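PDB 3ETZ: adhesin A from Fusobacterium nucleatum, which probably mediates attachment of the bacterium to host cells, as a long helical hairpin that self-associates through a leucine chain. Local coordinates for residues Y18-L21 / A22-E26. The protein carries 1 engineered substitution. Residues are numbered along the deposited sequence; the frame is centred on the assembly and turned at random.
Sequences YQNL and ANQEE
Leu21 O accepts the backbone N-H of Glu25 at 2.8 Å, measured to Glu25 N. The bond is nearly straight, with an N-H...O angle of 164°. Three more bonds of the same i to i+4 kind stand beside it: Ala22 N to Tyr18 O and Gln24 N to Asn20 O, each 2.9 Å, and the longer Asn23 N to Gln19 O, 3.2 Å. Together the four are the bonds of a regular alpha helix.

Side-chain carbons of the second turn come close to the carbonyls of the first. With CG anti to its own carbonyl carbon (chi1 -63°) and a bend at chi2, Gln24 lays its CG 3.3 Å from Asn20 O, the acceptor already used by Gln24 N. The amides of Asn20 and Gln24 then meet one turn apart, with their planes 50° apart. Asn23 leans back in a similar way, and its CG comes within 3.4 Å of Gln19 O. The methyl of Ala22 sits 3.5 Å from Tyr18 O.

Gln19 NE2 hydrogen-bonds to OD1 of Asp15, one turn earlier. Glu25 OE2 makes a salt bridge with Arg108, at the end of helix 70-108.

All of this belongs to the long helix 5-63, toward its N-terminal end. The backbone bonds hold the turns together, and the side chains crossing between them are mostly polar and solvent-exposed. The salt bridge links this turn to the returning arm of the antiparallel hairpin, and probably helps hold the two arms together there.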
loop_
_atom_site.group_PDB
_atom_site.type_symbol
_atom_site.label_atom_id
_atom_site.label_comp_id
_atom_site.label_asym_id
_atom_site.label_seq_id
_atom_site.Cartn_x
_atom_site.Cartn_y
_atom_site.Cartn_z
ATOM N N TYR A 18 20.099 -6.664 24.958
ATOM C CA TYR A 18 18.749 -7.180 24.906
ATOM C C TYR A 18 17.708 -6.051 25.026
ATOM O O TYR A 18 16.752 -5.990 24.263
ATOM C CB TYR A 18 18.567 -8.208 26.037
ATOM C CG TYR A 18 17.126 -8.548 26.316
ATOM C CD1 TYR A 18 16.435 -7.921 27.353
ATOM C CD2 TYR A 18 16.463 -9.506 25.563
ATOM C CE1 TYR A 18 15.103 -8.244 27.636
ATOM C CE2 TYR A 18 15.133 -9.852 25.837
ATOM C CZ TYR A 18 14.468 -9.217 26.869
ATOM O OH TYR A 18 13.169 -9.536 27.141
ATOM N N GLN A 19 17.889 -5.146 25.984
ATOM C CA GLN A 19 16.916 -4.064 26.153
ATOM C C GLN A 19 16.837 -3.182 24.912
ATOM O O GLN A 19 15.764 -2.710 24.541
ATOM C CB GLN A 19 17.254 -3.151 27.346
ATOM C CG GLN A 19 17.307 -3.811 28.723
ATOM C CD GLN A 19 15.997 -4.447 29.152
ATOM O OE1 GLN A 19 14.931 -4.108 28.646
ATOM N NE2 GLN A 19 16.074 -5.371 30.116
ATOM N N ASN A 20 17.982 -2.923 24.298
ATOM C CA ASN A 20 17.994 -2.097 23.096
ATOM C C ASN A 20 17.326 -2.847 21.958
ATOM O O ASN A 20 16.515 -2.281 21.234
ATOM C CB ASN A 20 19.431 -1.727 22.699
ATOM C CG ASN A 20 19.484 -0.926 21.408
ATOM O OD1 ASN A 20 20.049 -1.370 20.398
ATOM N ND2 ASN A 20 18.881 0.258 21.430
ATOM N N LEU A 21 17.667 -4.115 21.799
ATOM C CA LEU A 21 17.085 -4.918 20.727
ATOM C C LEU A 21 15.565 -4.925 20.835
ATOM O O LEU A 21 14.846 -4.752 19.833
ATOM C CB LEU A 21 17.609 -6.351 20.802
ATOM C CG LEU A 21 17.005 -7.331 19.799
ATOM C CD1 LEU A 21 17.306 -6.812 18.398
ATOM C CD2 LEU A 21 17.580 -8.756 20.008
ATOM N N ALA A 22 15.071 -5.108 22.055
ATOM C CA ALA A 22 13.638 -5.128 22.288
ATOM C C ALA A 22 12.982 -3.798 21.884
ATOM O O ALA A 22 11.895 -3.782 21.293
ATOM C CB ALA A 22 13.365 -5.421 23.746
ATOM N N ASN A 23 13.637 -2.685 22.195
ATOM C CA ASN A 23 13.089 -1.363 21.864
ATOM C C ASN A 23 13.065 -1.139 20.350
ATOM O O ASN A 23 12.137 -0.520 19.810
ATOM C CB ASN A 23 13.928 -0.233 22.496
ATOM C CG ASN A 23 13.663 -0.050 23.981
ATOM O OD1 ASN A 23 12.645 -0.492 24.516
ATOM N ND2 ASN A 23 14.577 0.629 24.650
ATOM N N GLN A 24 14.102 -1.618 19.676
ATOM C CA GLN A 24 14.205 -1.449 18.238
ATOM C C GLN A 24 13.197 -2.351 17.519
ATOM O O GLN A 24 12.578 -1.930 16.549
ATOM C CB GLN A 24 15.648 -1.737 17.753
ATOM C CG GLN A 24 16.758 -0.781 18.299
ATOM C CD GLN A 24 16.467 0.741 18.133
ATOM O OE1 GLN A 24 15.862 1.189 17.140
ATOM N NE2 GLN A 24 16.920 1.532 19.112
ATOM N N GLU A 25 13.042 -3.590 17.977
ATOM C CA GLU A 25 12.075 -4.497 17.350
ATOM C C GLU A 25 10.666 -3.921 17.514
ATOM O O GLU A 25 9.854 -3.978 16.580
ATOM C CB GLU A 25 12.154 -5.892 17.977
ATOM C CG GLU A 25 11.111 -6.886 17.474
ATOM C CD GLU A 25 11.352 -7.355 16.039
ATOM O OE1 GLU A 25 12.527 -7.471 15.618
ATOM O OE2 GLU A 25 10.348 -7.626 15.340
ATOM N N GLU A 26 10.376 -3.383 18.702
ATOM C CA GLU A 26 9.079 -2.766 19.001
ATOM C C GLU A 26 8.829 -1.520 18.127
ATOM O O GLU A 26 7.747 -1.333 17.576
ATOM C CB GLU A 26 9.031 -2.363 20.478
ATOM C CG GLU A 26 7.883 -1.457 20.857
ATOM C CD GLU A 26 7.959 -1.023 22.310
ATOM O OE1 GLU A 26 8.984 -0.423 22.727
ATOM O OE2 GLU A 26 6.987 -1.284 23.038
#